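Local coordinates for m3DLH protein (Halieaceae bacterium, PDB 7JKA), which probably hydrolyses dienelactones or related esters, as a dienelactone hydrolase family member of the alpha/beta-hydrolase fold, and is also linked to phosphotriesterase activity, at residues A[124-132]-A[239-250]. Residues are numbered along the deposited sequence; the frame is centred on the assembly and turned at random. Where two conformers were deposited one is given.
Sequences DRLAAIGFC and WTAMRNLFDEVF
In this alpha/beta-hydrolase fold the C-terminal helix packs on a central parallel strand: A127, I129 and F131 of strand 126-131 meet W239, M242, F246 and F250. The last turns of helix 232-250 (239-250) run nearly antiparallel to the strand, at 163°, the two segment axes 10.1 Å apart at their closest. A127, its methyl pointing at the helix, is small enough for two rings to close in: its CB lies 3.6 Å from F246 CE1 and 3.8 Å from F250 CZ, the latter approached at its edge. I129, beta-branched as suits a strand, meets the F246 ring edge with I129 CG2, 3.6 Å from F246 CZ, and reaches W239 CZ3 with CD1 (4.2 Å), while M242 SD lies against both arms. With CG anti to the backbone N (chi1 179°) and a bend at chi3, flexible M242 packs between the two aromatics, CE centred over one face of W239 and CG over one face of F246, toward its rim. F131 and W239 meet edge to edge, and F131 also stacks on F154. Beyond comes C132, at the probable nucleophile elbow. At the opposite end R125 CB lies beside F250 CD1, F250 CE1 is 3.6 Å from L126 N, and the L126 carbonyl O sits at the ring edge. R125's long chain carries NH1 to F250 O (3.0 Å, N-H...O 157°), nearly in the guanidinium plane; NE salt-bridges D122.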
loop_
_atom_site.group_PDB
_atom_site.type_symbol
_atom_site.label_atom_id
_atom_site.label_comp_id
_atom_site.label_asym_id
_atom_site.label_seq_id
_atom_site.Cartn_x
_atom_site.Cartn_y
_atom_site.Cartn_z
ATOM N N ASP A 124 -12.144 -9.310 10.362
ATOM C CA ASP A 124 -11.098 -9.935 11.154
ATOM C C ASP A 124 -9.869 -10.289 10.332
ATOM O O ASP A 124 -8.877 -10.762 10.900
ATOM C CB ASP A 124 -11.642 -11.196 11.831
ATOM C CG ASP A 124 -12.812 -10.897 12.769
ATOM O OD1 ASP A 124 -12.778 -9.847 13.441
ATOM O OD2 ASP A 124 -13.761 -11.703 12.817
ATOM N N ARG A 125 -9.908 -10.077 9.016
ATOM C CA ARG A 125 -8.836 -10.509 8.114
ATOM C C ARG A 125 -8.566 -9.381 7.128
ATOM O O ARG A 125 -9.125 -9.343 6.028
ATOM C CB ARG A 125 -9.213 -11.811 7.403
ATOM C CG ARG A 125 -9.221 -13.038 8.318
ATOM C CD ARG A 125 -9.383 -14.351 7.530
ATOM N NE ARG A 125 -10.682 -14.416 6.870
ATOM C CZ ARG A 125 -10.974 -15.246 5.874
ATOM N NH1 ARG A 125 -10.048 -16.083 5.420
ATOM N NH2 ARG A 125 -12.189 -15.237 5.340
ATOM N N LEU A 126 -7.701 -8.452 7.530
ATOM C CA LEU A 126 -7.474 -7.241 6.763
ATOM C C LEU A 126 -5.985 -7.046 6.509
ATOM O O LEU A 126 -5.144 -7.342 7.369
ATOM C CB LEU A 126 -8.027 -6.004 7.492
ATOM C CG LEU A 126 -9.511 -6.048 7.803
ATOM C CD1 LEU A 126 -9.910 -4.889 8.678
ATOM C CD2 LEU A 126 -10.336 -6.006 6.516
ATOM N N ALA A 127 -5.674 -6.517 5.336
ATOM C CA ALA A 127 -4.302 -6.136 5.026
ATOM C C ALA A 127 -4.287 -4.811 4.292
ATOM O O ALA A 127 -5.291 -4.361 3.736
ATOM C CB ALA A 127 -3.596 -7.208 4.181
ATOM N N ALA A 128 -3.101 -4.205 4.259
ATOM C CA ALA A 128 -2.865 -3.054 3.406
ATOM C C ALA A 128 -1.584 -3.268 2.635
ATOM O O ALA A 128 -0.585 -3.701 3.210
ATOM C CB ALA A 128 -2.751 -1.744 4.220
ATOM N N ILE A 129 -1.609 -2.942 1.354
ATOM C CA ILE A 129 -0.401 -2.913 0.552
ATOM C C ILE A 129 -0.291 -1.547 -0.107
ATOM O O ILE A 129 -1.259 -0.785 -0.206
ATOM C CB ILE A 129 -0.358 -4.023 -0.512
ATOM C CG1 ILE A 129 -1.338 -3.775 -1.677
ATOM C CG2 ILE A 129 -0.582 -5.382 0.134
ATOM C CD1 ILE A 129 -1.120 -4.791 -2.849
ATOM N N GLY A 130 0.912 -1.234 -0.561
ATOM C CA GLY A 130 1.110 0.031 -1.235
ATOM C C GLY A 130 2.373 0.020 -2.055
ATOM O O GLY A 130 3.335 -0.706 -1.755
ATOM N N PHE A 131 2.368 0.843 -3.094
ATOM C CA PHE A 131 3.436 0.946 -4.070
ATOM C C PHE A 131 4.010 2.345 -3.954
ATOM O O PHE A 131 3.266 3.318 -3.984
ATOM C CB PHE A 131 2.876 0.672 -5.472
ATOM C CG PHE A 131 2.267 -0.677 -5.584
ATOM C CD1 PHE A 131 0.964 -0.909 -5.178
ATOM C CD2 PHE A 131 3.055 -1.745 -5.988
ATOM C CE1 PHE A 131 0.424 -2.190 -5.233
ATOM C CE2 PHE A 131 2.536 -3.037 -6.053
ATOM C CZ PHE A 131 1.218 -3.261 -5.653
ATOM N N CYS A 132 5.329 2.450 -3.804
ATOM C CA CYS A 132 6.019 3.754 -3.656
ATOM C C CYS A 132 5.373 4.526 -2.520
ATOM O O CYS A 132 5.254 3.990 -1.409
ATOM C CB CYS A 132 6.011 4.512 -4.949
ATOM S SG CYS A 132 6.803 3.639 -6.104
ATOM N N TRP A 239 5.530 -10.363 -5.223
ATOM C CA TRP A 239 4.115 -10.729 -5.160
ATOM C C TRP A 239 3.940 -12.080 -4.478
ATOM O O TRP A 239 3.022 -12.270 -3.669
ATOM C CB TRP A 239 3.534 -10.766 -6.568
ATOM C CG TRP A 239 2.043 -10.771 -6.643
ATOM C CD1 TRP A 239 1.248 -11.820 -7.017
ATOM C CD2 TRP A 239 1.164 -9.673 -6.359
ATOM N NE1 TRP A 239 -0.075 -11.439 -6.967
ATOM C CE2 TRP A 239 -0.155 -10.128 -6.582
ATOM C CE3 TRP A 239 1.357 -8.349 -5.951
ATOM C CZ2 TRP A 239 -1.281 -9.303 -6.406
ATOM C CZ3 TRP A 239 0.242 -7.528 -5.782
ATOM C CH2 TRP A 239 -1.059 -8.011 -6.008
ATOM N N THR A 240 4.822 -13.032 -4.784
ATOM C CA THR A 240 4.762 -14.325 -4.112
ATOM C C THR A 240 5.010 -14.175 -2.619
ATOM O O THR A 240 4.344 -14.820 -1.803
ATOM C CB THR A 240 5.793 -15.271 -4.730
ATOM O OG1 THR A 240 5.387 -15.569 -6.071
ATOM C CG2 THR A 240 5.907 -16.590 -3.947
ATOM N N ALA A 241 5.987 -13.340 -2.237
ATOM C CA ALA A 241 6.237 -13.148 -0.813
ATOM C C ALA A 241 5.014 -12.564 -0.120
ATOM O O ALA A 241 4.667 -12.986 0.986
ATOM C CB ALA A 241 7.469 -12.262 -0.610
ATOM N N MET A 242 4.338 -11.603 -0.765
ATOM C CA MET A 242 3.087 -11.065 -0.242
ATOM C C MET A 242 2.043 -12.159 -0.085
ATOM O O MET A 242 1.387 -12.264 0.961
ATOM C CB MET A 242 2.568 -9.989 -1.188
ATOM C CG MET A 242 1.241 -9.357 -0.752
ATOM S SD MET A 242 0.366 -8.630 -2.149
ATOM C CE MET A 242 -0.213 -10.135 -2.934
ATOM N N ARG A 243 1.861 -12.978 -1.124
ATOM C CA ARG A 243 0.880 -14.059 -1.052
ATOM C C ARG A 243 1.205 -15.036 0.072
ATOM O O ARG A 243 0.300 -15.497 0.771
ATOM C CB ARG A 243 0.801 -14.801 -2.385
ATOM C CG ARG A 243 0.158 -14.033 -3.517
ATOM C CD ARG A 243 0.035 -14.938 -4.754
ATOM N NE ARG A 243 -0.861 -16.070 -4.495
ATOM C CZ ARG A 243 -1.109 -17.062 -5.352
ATOM N NH1 ARG A 243 -0.536 -17.080 -6.549
ATOM N NH2 ARG A 243 -1.948 -18.030 -5.015
ATOM N N ASN A 244 2.488 -15.372 0.259
ATOM C CA ASN A 244 2.853 -16.293 1.341
ATOM C C ASN A 244 2.517 -15.704 2.706
ATOM O O ASN A 244 2.085 -16.429 3.608
ATOM C CB ASN A 244 4.345 -16.641 1.302
ATOM C CG ASN A 244 4.749 -17.474 0.080
ATOM O OD1 ASN A 244 3.946 -18.173 -0.525
ATOM N ND2 ASN A 244 6.042 -17.413 -0.259
ATOM N N LEU A 245 2.748 -14.398 2.887
ATOM C CA LEU A 245 2.419 -13.745 4.155
ATOM C C LEU A 245 0.914 -13.720 4.373
ATOM O O LEU A 245 0.428 -14.051 5.462
ATOM C CB LEU A 245 2.971 -12.319 4.185
ATOM C CG LEU A 245 2.733 -11.561 5.498
ATOM C CD1 LEU A 245 3.359 -12.297 6.683
ATOM C CD2 LEU A 245 3.293 -10.153 5.398
ATOM N N PHE A 246 0.163 -13.351 3.338
ATOM C CA PHE A 246 -1.294 -13.343 3.454
ATOM C C PHE A 246 -1.825 -14.732 3.794
ATOM O O PHE A 246 -2.712 -14.870 4.649
ATOM C CB PHE A 246 -1.914 -12.840 2.156
ATOM C CG PHE A 246 -1.780 -11.344 1.945
ATOM C CD1 PHE A 246 -1.146 -10.528 2.877
ATOM C CD2 PHE A 246 -2.257 -10.773 0.778
ATOM C CE1 PHE A 246 -1.036 -9.149 2.662
ATOM C CE2 PHE A 246 -2.160 -9.390 0.559
ATOM C CZ PHE A 246 -1.553 -8.589 1.489
ATOM N N ASP A 247 -1.291 -15.777 3.147
ATOM C CA ASP A 247 -1.762 -17.133 3.440
ATOM C C ASP A 247 -1.514 -17.485 4.898
ATOM O O ASP A 247 -2.343 -18.132 5.556
ATOM C CB ASP A 247 -1.051 -18.151 2.542
ATOM C CG ASP A 247 -1.569 -18.163 1.135
ATOM O OD1 ASP A 247 -2.594 -17.505 0.853
ATOM O OD2 ASP A 247 -0.941 -18.843 0.299
ATOM N N GLU A 248 -0.356 -17.081 5.415
ATOM C CA GLU A 248 -0.023 -17.344 6.807
ATOM C C GLU A 248 -1.034 -16.690 7.739
ATOM O O GLU A 248 -1.522 -17.313 8.694
ATOM C CB GLU A 248 1.395 -16.829 7.059
ATOM C CG GLU A 248 1.949 -17.055 8.424
ATOM C CD GLU A 248 3.219 -16.245 8.620
ATOM O OE1 GLU A 248 4.272 -16.623 8.057
ATOM O OE2 GLU A 248 3.149 -15.210 9.312
ATOM N N VAL A 249 -1.381 -15.437 7.451
ATOM C CA VAL A 249 -2.243 -14.656 8.328
ATOM C C VAL A 249 -3.709 -15.030 8.146
ATOM O O VAL A 249 -4.460 -15.120 9.128
ATOM C CB VAL A 249 -2.001 -13.155 8.072
ATOM C CG1 VAL A 249 -2.946 -12.314 8.943
ATOM C CG2 VAL A 249 -0.557 -12.805 8.342
ATOM N N PHE A 250 -4.140 -15.277 6.899
ATOM C CA PHE A 250 -5.560 -15.345 6.548
ATOM C C PHE A 250 -6.127 -16.745 6.383
ATOM O O PHE A 250 -7.341 -16.915 6.521
ATOM C CB PHE A 250 -5.835 -14.619 5.236
ATOM C CG PHE A 250 -5.595 -13.157 5.293
ATOM C CD1 PHE A 250 -5.661 -12.476 6.505
ATOM C CD2 PHE A 250 -5.298 -12.463 4.135
ATOM C CE1 PHE A 250 -5.449 -11.116 6.561
ATOM C CE2 PHE A 250 -5.096 -11.090 4.187
ATOM C CZ PHE A 250 -5.150 -10.434 5.399
#